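Local structure of peptidoglycan-recognition protein-SD (2RKQ) at residues A8-K13 with S63-H68; L98-I103 with E121-A126. The protein binds bacterial peptidoglycan and activates the Toll pathway in the innate immune response of Drosophila. All blocks are in the same frame, centred on the assembly; numbering follows the deposited sequence.

Contact 1 of 2, residues A8-K13 with S63-H68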
ATOM      1  N   ALA A   8     -14.914  -0.976   6.754  1.00 14.32           N
ATOM      2  CA  ALA A   8     -15.845  -1.370   7.817  1.00 15.38           C
ATOM      3  C   ALA A   8     -15.437  -2.693   8.467  1.00 14.84           C
ATOM      4  O   ALA A   8     -15.573  -2.880   9.686  1.00 15.61           O
ATOM      5  CB  ALA A   8     -17.271  -1.459   7.281  1.00 16.30           C
ATOM      6  N   GLU A   9     -14.935  -3.611   7.644  1.00 14.94           N
ATOM      7  CA  GLU A   9     -14.539  -4.945   8.116  1.00 14.83           C
ATOM      8  C   GLU A   9     -13.318  -4.940   9.027  1.00 15.09           C
ATOM      9  O   GLU A   9     -13.147  -5.861   9.821  1.00 16.19           O
ATOM     10  CB  GLU A   9     -14.321  -5.890   6.937  1.00 14.94           C
ATOM     11  CG  GLU A   9     -15.609  -6.322   6.247  1.00 17.18           C
ATOM     12  CD  GLU A   9     -15.310  -7.076   4.969  1.00 18.93           C
ATOM     13  OE1 GLU A   9     -15.241  -8.320   5.021  1.00 23.36           O
ATOM     14  OE2 GLU A   9     -15.115  -6.425   3.930  1.00 19.75           O
ATOM     15  N   TRP A  10     -12.475  -3.907   8.935  1.00 13.27           N
ATOM     16  CA  TRP A  10     -11.433  -3.746   9.927  1.00 13.82           C
ATOM     17  C   TRP A  10     -11.704  -2.651  10.951  1.00 13.75           C
ATOM     18  O   TRP A  10     -10.827  -2.283  11.731  1.00 14.16           O
ATOM     19  CB  TRP A  10     -10.035  -3.628   9.299  1.00 13.28           C
ATOM     20  CG  TRP A  10      -9.757  -2.498   8.321  1.00 10.95           C
ATOM     21  CD1 TRP A  10      -9.874  -2.545   6.963  1.00 12.34           C
ATOM     22  CD2 TRP A  10      -9.151  -1.234   8.629  1.00 11.70           C
ATOM     23  NE1 TRP A  10      -9.434  -1.359   6.401  1.00 11.26           N
ATOM     24  CE2 TRP A  10      -8.993  -0.537   7.405  1.00  9.78           C
ATOM     25  CE3 TRP A  10      -8.749  -0.607   9.826  1.00 11.75           C
ATOM     26  CZ2 TRP A  10      -8.447   0.739   7.333  1.00 11.36           C
ATOM     27  CZ3 TRP A  10      -8.196   0.664   9.752  1.00 12.44           C
ATOM     28  CH2 TRP A  10      -8.045   1.327   8.511  1.00 12.72           C
ATOM     29  N   ASN A  11     -12.939  -2.165  10.958  1.00 14.77           N
ATOM     30  CA  ASN A  11     -13.397  -1.166  11.921  1.00 15.62           C
ATOM     31  C   ASN A  11     -12.542   0.090  11.871  1.00 15.28           C
ATOM     32  O   ASN A  11     -12.145   0.644  12.902  1.00 16.11           O
ATOM     33  CB  ASN A  11     -13.461  -1.755  13.339  1.00 16.66           C
ATOM     34  CG  ASN A  11     -14.216  -0.870  14.297  1.00 20.79           C
ATOM     35  OD1 ASN A  11     -15.187  -0.195  13.913  1.00 26.32           O
ATOM     36  ND2 ASN A  11     -13.767  -0.839  15.546  1.00 24.51           N
ATOM     37  N   ALA A  12     -12.263   0.534  10.651  1.00 14.40           N
ATOM     38  CA  ALA A  12     -11.545   1.777  10.429  1.00 14.14           C
ATOM     39  C   ALA A  12     -12.274   2.960  11.026  1.00 14.74           C
ATOM     40  O   ALA A  12     -13.502   2.960  11.092  1.00 15.84           O
ATOM     41  CB  ALA A  12     -11.389   1.997   8.924  1.00 13.98           C
ATOM     42  N   LYS A  13     -11.521   3.977  11.418  1.00 13.97           N
ATOM     43  CA  LYS A  13     -12.098   5.299  11.617  1.00 14.40           C
ATOM     44  C   LYS A  13     -12.240   5.966  10.256  1.00 14.38           C
ATOM     45  O   LYS A  13     -11.499   5.660   9.320  1.00 13.95           O
ATOM     46  CB  LYS A  13     -11.226   6.127  12.551  1.00 15.30           C
ATOM     47  CG  LYS A  13     -11.125   5.468  13.927  1.00 18.20           C
ATOM     48  CD  LYS A  13     -10.637   6.383  15.016  1.00 21.72           C
ATOM     49  CE  LYS A  13     -10.757   5.664  16.377  1.00 21.99           C
ATOM     50  NZ  LYS A  13     -12.176   5.550  16.891  1.00 20.94           N
ATOM     51  N   SER A  63      -4.661  12.808   7.292  1.00 12.16           N
ATOM     52  CA  SER A  63      -6.109  12.748   7.298  1.00 12.62           C
ATOM     53  C   SER A  63      -6.673  11.343   7.450  1.00 11.96           C
ATOM     54  O   SER A  63      -7.836  11.193   7.811  1.00 12.48           O
ATOM     55  CB  SER A  63      -6.669  13.362   6.026  1.00 12.98           C
ATOM     56  OG  SER A  63      -6.244  14.715   5.927  1.00 14.14           O
ATOM     57  N   ASP A  64      -5.861  10.331   7.132  1.00 11.76           N
ATOM     58  CA  ASP A  64      -6.318   8.938   7.123  1.00 11.57           C
ATOM     59  C   ASP A  64      -5.075   8.103   7.059  1.00 11.06           C
ATOM     60  O   ASP A  64      -3.977   8.634   6.874  1.00 11.47           O
ATOM     61  CB  ASP A  64      -7.191   8.715   5.879  1.00 11.78           C
ATOM     62  CG  ASP A  64      -7.938   7.386   5.873  1.00 11.67           C
ATOM     63  OD1 ASP A  64      -8.433   7.055   4.784  1.00 11.73           O
ATOM     64  OD2 ASP A  64      -8.044   6.711   6.920  1.00 12.26           O
ATOM     65  N   ILE A  65      -5.234   6.791   7.222  1.00 10.40           N
ATOM     66  CA  ILE A  65      -4.150   5.873   6.889  1.00 10.88           C
ATOM     67  C   ILE A  65      -3.622   6.247   5.497  1.00 10.65           C
ATOM     68  O   ILE A  65      -4.389   6.637   4.631  1.00 11.13           O
ATOM     69  CB  ILE A  65      -4.644   4.413   6.967  1.00 10.74           C
ATOM     70  CG1 ILE A  65      -3.470   3.444   7.063  1.00 11.51           C
ATOM     71  CG2 ILE A  65      -5.715   4.104   5.875  1.00 12.25           C
ATOM     72  CD1 ILE A  65      -3.931   2.068   7.531  1.00 11.49           C
ATOM     73  N   GLY A  66      -2.310   6.163   5.302  1.00 11.02           N
ATOM     74  CA  GLY A  66      -1.685   6.818   4.152  1.00  9.88           C
ATOM     75  C   GLY A  66      -1.761   6.095   2.830  1.00 10.30           C
ATOM     76  O   GLY A  66      -1.452   6.664   1.785  1.00 11.31           O
ATOM     77  N   TYR A  67      -2.144   4.826   2.884  1.00  9.95           N
ATOM     78  CA  TYR A  67      -2.107   3.937   1.721  1.00 10.12           C
ATOM     79  C   TYR A  67      -3.493   3.588   1.227  1.00 10.31           C
ATOM     80  O   TYR A  67      -4.488   3.712   1.962  1.00 10.68           O
ATOM     81  CB  TYR A  67      -1.349   2.650   2.095  1.00 10.87           C
ATOM     82  CG  TYR A  67       0.078   2.943   2.455  1.00 10.54           C
ATOM     83  CD1 TYR A  67       0.496   2.960   3.768  1.00 12.02           C
ATOM     84  CD2 TYR A  67       1.004   3.241   1.466  1.00 11.58           C
ATOM     85  CE1 TYR A  67       1.800   3.269   4.078  1.00 12.16           C
ATOM     86  CE2 TYR A  67       2.299   3.563   1.769  1.00 13.38           C
ATOM     87  CZ  TYR A  67       2.697   3.560   3.068  1.00 12.76           C
ATOM     88  OH  TYR A  67       4.012   3.879   3.331  1.00 16.33           O
ATOM     89  N   HIS A  68      -3.556   3.151  -0.034  1.00  9.75           N
ATOM     90  CA  HIS A  68      -4.801   2.681  -0.625  1.00  9.54           C
ATOM     91  C   HIS A  68      -5.127   1.254  -0.258  1.00  9.63           C
ATOM     92  O   HIS A  68      -6.309   0.898  -0.123  1.00  9.98           O
ATOM     93  CB  HIS A  68      -4.759   2.846  -2.137  1.00  9.85           C
ATOM     94  CG  HIS A  68      -4.455   4.247  -2.533  1.00 10.15           C
ATOM     95  ND1 HIS A  68      -5.398   5.250  -2.539  1.00 13.75           N
ATOM     96  CD2 HIS A  68      -3.275   4.839  -2.825  1.00  8.15           C
ATOM     97  CE1 HIS A  68      -4.813   6.394  -2.854  1.00  8.63           C
ATOM     98  NE2 HIS A  68      -3.527   6.167  -3.039  1.00 14.02           N
TER

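Contact 2 of 2, residues L98-I103 with E121-A126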
ATOM      1  N   LEU A  98      -1.035   4.715  -6.797  1.00 10.46           N
ATOM      2  CA  LEU A  98      -1.710   3.778  -5.926  1.00 10.43           C
ATOM      3  C   LEU A  98      -0.703   3.225  -4.933  1.00 10.51           C
ATOM      4  O   LEU A  98       0.258   2.561  -5.323  1.00 10.85           O
ATOM      5  CB  LEU A  98      -2.261   2.628  -6.768  1.00 10.50           C
ATOM      6  CG  LEU A  98      -3.157   1.648  -6.026  1.00 10.41           C
ATOM      7  CD1 LEU A  98      -4.505   2.313  -5.700  1.00 12.30           C
ATOM      8  CD2 LEU A  98      -3.360   0.413  -6.888  1.00 11.38           C
ATOM      9  N   GLY A  99      -0.902   3.504  -3.645  1.00 10.54           N
ATOM     10  CA  GLY A  99       0.059   3.071  -2.623  1.00 10.06           C
ATOM     11  C   GLY A  99      -0.391   1.785  -1.970  1.00  9.97           C
ATOM     12  O   GLY A  99      -1.504   1.709  -1.411  1.00 10.22           O
ATOM     13  N   ILE A 100       0.472   0.775  -2.049  1.00  9.97           N
ATOM     14  CA  ILE A 100       0.184  -0.541  -1.483  1.00 10.11           C
ATOM     15  C   ILE A 100       1.304  -0.830  -0.496  1.00 10.08           C
ATOM     16  O   ILE A 100       2.472  -0.850  -0.875  1.00 10.94           O
ATOM     17  CB  ILE A 100       0.200  -1.606  -2.585  1.00 10.05           C
ATOM     18  CG1 ILE A 100      -0.910  -1.319  -3.609  1.00 10.29           C
ATOM     19  CG2 ILE A 100      -0.028  -2.977  -1.967  1.00 11.92           C
ATOM     20  CD1 ILE A 100      -0.700  -1.998  -4.932  1.00 11.36           C
ATOM     21  N   ALA A 101       0.945  -1.019   0.774  1.00  9.97           N
ATOM     22  CA  ALA A 101       1.959  -1.283   1.797  1.00  9.55           C
ATOM     23  C   ALA A 101       1.811  -2.673   2.359  1.00  9.75           C
ATOM     24  O   ALA A 101       0.714  -3.088   2.746  1.00 10.09           O
ATOM     25  CB  ALA A 101       1.884  -0.254   2.929  1.00 10.11           C
ATOM     26  N   PHE A 102       2.918  -3.407   2.382  1.00  9.81           N
ATOM     27  CA  PHE A 102       2.932  -4.668   3.078  1.00 10.09           C
ATOM     28  C   PHE A 102       3.135  -4.384   4.553  1.00 10.75           C
ATOM     29  O   PHE A 102       4.031  -3.611   4.946  1.00 10.30           O
ATOM     30  CB  PHE A 102       4.093  -5.520   2.586  1.00 10.55           C
ATOM     31  CG  PHE A 102       3.868  -6.169   1.247  1.00 10.31           C
ATOM     32  CD1 PHE A 102       3.938  -5.429   0.071  1.00 10.56           C
ATOM     33  CD2 PHE A 102       3.645  -7.548   1.171  1.00 11.12           C
ATOM     34  CE1 PHE A 102       3.752  -6.042  -1.157  1.00 10.38           C
ATOM     35  CE2 PHE A 102       3.464  -8.176  -0.059  1.00 11.64           C
ATOM     36  CZ  PHE A 102       3.526  -7.428  -1.221  1.00 11.58           C
ATOM     37  N   ILE A 103       2.299  -5.016   5.363  1.00 10.44           N
ATOM     38  CA  ILE A 103       2.413  -4.845   6.806  1.00 11.30           C
ATOM     39  C   ILE A 103       3.597  -5.681   7.278  1.00 11.23           C
ATOM     40  O   ILE A 103       3.643  -6.901   7.042  1.00 12.09           O
ATOM     41  CB  ILE A 103       1.137  -5.275   7.545  1.00 11.13           C
ATOM     42  CG1 ILE A 103      -0.058  -4.429   7.059  1.00 12.63           C
ATOM     43  CG2 ILE A 103       1.372  -5.161   9.071  1.00 13.10           C
ATOM     44  CD1 ILE A 103      -1.415  -4.920   7.525  1.00 13.43           C
ATOM     45  N   GLU A 121      -2.228 -10.257  -7.306  1.00 12.23           N
ATOM     46  CA  GLU A 121      -3.641 -10.364  -7.647  1.00 11.68           C
ATOM     47  C   GLU A 121      -4.314  -9.004  -7.512  1.00 11.29           C
ATOM     48  O   GLU A 121      -5.173  -8.631  -8.325  1.00 12.38           O
ATOM     49  CB  GLU A 121      -4.334 -11.399  -6.743  1.00 12.14           C
ATOM     50  CG  GLU A 121      -3.892 -12.823  -7.030  1.00 15.23           C
ATOM     51  CD  GLU A 121      -4.016 -13.748  -5.842  1.00 19.06           C
ATOM     52  OE1 GLU A 121      -4.727 -13.397  -4.887  1.00 21.25           O
ATOM     53  OE2 GLU A 121      -3.391 -14.843  -5.875  1.00 22.77           O
ATOM     54  N   LEU A 122      -3.905  -8.240  -6.507  1.00 11.33           N
ATOM     55  CA  LEU A 122      -4.450  -6.905  -6.329  1.00 10.78           C
ATOM     56  C   LEU A 122      -4.116  -5.970  -7.481  1.00 11.39           C
ATOM     57  O   LEU A 122      -4.976  -5.216  -7.927  1.00 11.70           O
ATOM     58  CB  LEU A 122      -3.926  -6.336  -5.018  1.00 10.85           C
ATOM     59  CG  LEU A 122      -4.295  -4.881  -4.740  1.00 10.43           C
ATOM     60  CD1 LEU A 122      -5.790  -4.767  -4.558  1.00 12.59           C
ATOM     61  CD2 LEU A 122      -3.560  -4.423  -3.495  1.00 10.61           C
ATOM     62  N   LEU A 123      -2.874  -6.013  -7.970  1.00 11.10           N
ATOM     63  CA  LEU A 123      -2.506  -5.181  -9.098  1.00 10.90           C
ATOM     64  C   LEU A 123      -3.349  -5.525 -10.312  1.00 11.27           C
ATOM     65  O   LEU A 123      -3.862  -4.639 -10.992  1.00 11.72           O
ATOM     66  CB  LEU A 123      -1.015  -5.322  -9.406  1.00 11.15           C
ATOM     67  CG  LEU A 123      -0.112  -4.674  -8.356  1.00 11.00           C
ATOM     68  CD1 LEU A 123       1.317  -5.177  -8.470  1.00 13.28           C
ATOM     69  CD2 LEU A 123      -0.195  -3.144  -8.473  1.00 12.77           C
ATOM     70  N   GLU A 124      -3.501  -6.816 -10.569  1.00 11.28           N
ATOM     71  CA  GLU A 124      -4.333  -7.265 -11.689  1.00 12.30           C
ATOM     72  C   GLU A 124      -5.757  -6.753 -11.535  1.00 12.25           C
ATOM     73  O   GLU A 124      -6.361  -6.253 -12.497  1.00 12.62           O
ATOM     74  CB  GLU A 124      -4.322  -8.781 -11.790  1.00 13.00           C
ATOM     75  CG  GLU A 124      -5.138  -9.295 -12.975  1.00 17.25           C
ATOM     76  CD  GLU A 124      -5.346 -10.787 -12.950  1.00 24.65           C
ATOM     77  OE1 GLU A 124      -6.199 -11.280 -13.719  1.00 26.82           O
ATOM     78  OE2 GLU A 124      -4.684 -11.473 -12.148  1.00 30.23           O
ATOM     79  N   GLN A 125      -6.282  -6.875 -10.322  1.00 12.36           N
ATOM     80  CA  GLN A 125      -7.632  -6.423 -10.042  1.00 12.20           C
ATOM     81  C   GLN A 125      -7.780  -4.907 -10.189  1.00 12.29           C
ATOM     82  O   GLN A 125      -8.762  -4.422 -10.731  1.00 12.81           O
ATOM     83  CB  GLN A 125      -8.006  -6.857  -8.637  1.00 12.26           C
ATOM     84  CG  GLN A 125      -9.375  -6.396  -8.195  1.00 13.19           C
ATOM     85  CD  GLN A 125      -9.846  -7.186  -7.008  1.00 16.24           C
ATOM     86  OE1 GLN A 125      -9.816  -6.706  -5.865  1.00 19.05           O
ATOM     87  NE2 GLN A 125     -10.226  -8.424  -7.252  1.00 14.82           N
ATOM     88  N   ALA A 126      -6.795  -4.171  -9.700  1.00 11.90           N
ATOM     89  CA  ALA A 126      -6.834  -2.723  -9.808  1.00 11.44           C
ATOM     90  C   ALA A 126      -6.865  -2.287 -11.275  1.00 11.27           C
ATOM     91  O   ALA A 126      -7.554  -1.319 -11.621  1.00 11.44           O
ATOM     92  CB  ALA A 126      -5.637  -2.106  -9.092  1.00 11.31           C
TER

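Contact 1 of 2, residues A8-K13 with S63-H68
The indole of W10 and the side chain of I65 meet in a small, buried apolar contact between two loops: segment 8-13 follows strand 4-5, and segment 63-68 lies in the loop between helix 42-58 and strand 69-71. Its single apolar touch is CH2 of W10 to CD1 of I65 at 4.3 Å, an oblique approach at the outer end of the six-membered ring, and the two segments bury just 94 Å² between them. The first two torsions of W10 (chi1 59°, chi2 -93°) turn the indole so that CH2 faces I65. Its own loop backs the ring as well: CB of A12 lies over one face, 3.4 Å from the plane of the W10 ring and nearer its border than its centre, and NE1 of W10 is hydrogen-bonded to the carbonyl O of E79. In this amidase-like fold of the peptidoglycan-recognition proteins, helix 42-58 lies against the same tryptophan through S46, M49 and Q53, and also touches I65 through Q56. Farther along, OD2 of D64 and O of K13 stand 4.3 Å apart, two acceptors without a direct bond. R7 and Q53 bridge them: NH2 of R7 forms a salt bridge with OD2 of D64 and a hydrogen bond with O of K13, while NE2 of Q53 is hydrogen-bonded to both oxygens.

Contact 2 of 2, residues L98-I103 with E121-A126
L98 and I100, alternate residues on one face of strand 97-102, pack against L122, L123 and A126 of helix 113-128 in a wholly apolar, buried contact. The strand and helix segments run nearly antiparallel, at 163° between their N-to-C directions, with axes 11.3 Å apart at closest approach. I100 is the main projection. Its CD1 enters the hollow between two leucine ends, 4.0 Å from CD2 of L122 and 3.8 Å from CD2 of L123. Against L122 the meeting is tip to tip, and the leucine methyl fits the fork of the isoleucine: CD2 of L122 lies 4.1 Å from both CG1 and CG2 of I100. L123 instead comes in obliquely from the next position on the helix. This is helix-on-sheet packing in the mixed alpha/beta fold of the amidase-2 family, with the strand lying between 69-71 and 26-33; Y69 touches L122, and A29 touches L123. With I100 cut back to an alanine, the CD2 methyls of L122 and L123 would probably lose the methyl they share, leaving a gap between helix and sheet. One helical turn beyond L122, the small A126 makes room for a longer side chain: the first torsion of L98, with CG anti to the backbone N (chi1 -172°), carries CD2 of L98 toward the helix, where it meets CB of A126 at 4.0 Å.

From the N terminus, the chain leaves strand 4-5 through 8-13, then forms strand 26-33 and helix 42-58 before 63-68 returns to close contact 1 across 49 intervening residues. Contact 2 opens only later, on strand 97-102, and closes after 17 residues on helix 113-128; the two loops therefore follow in series, neither nesting nor crossing. Contact 1 joins the N-terminal loop to the approach to strand 69-71, whereas contact 2 fastens a helix to the sheet. Their centres lie about 15 Å apart, yet 63-68 and 98-103 touch: N of H68 lies 2.9 Å from O of G99, a probable hydrogen bond, and CD1 of Y67 packs 3.6 Å from CB of A101.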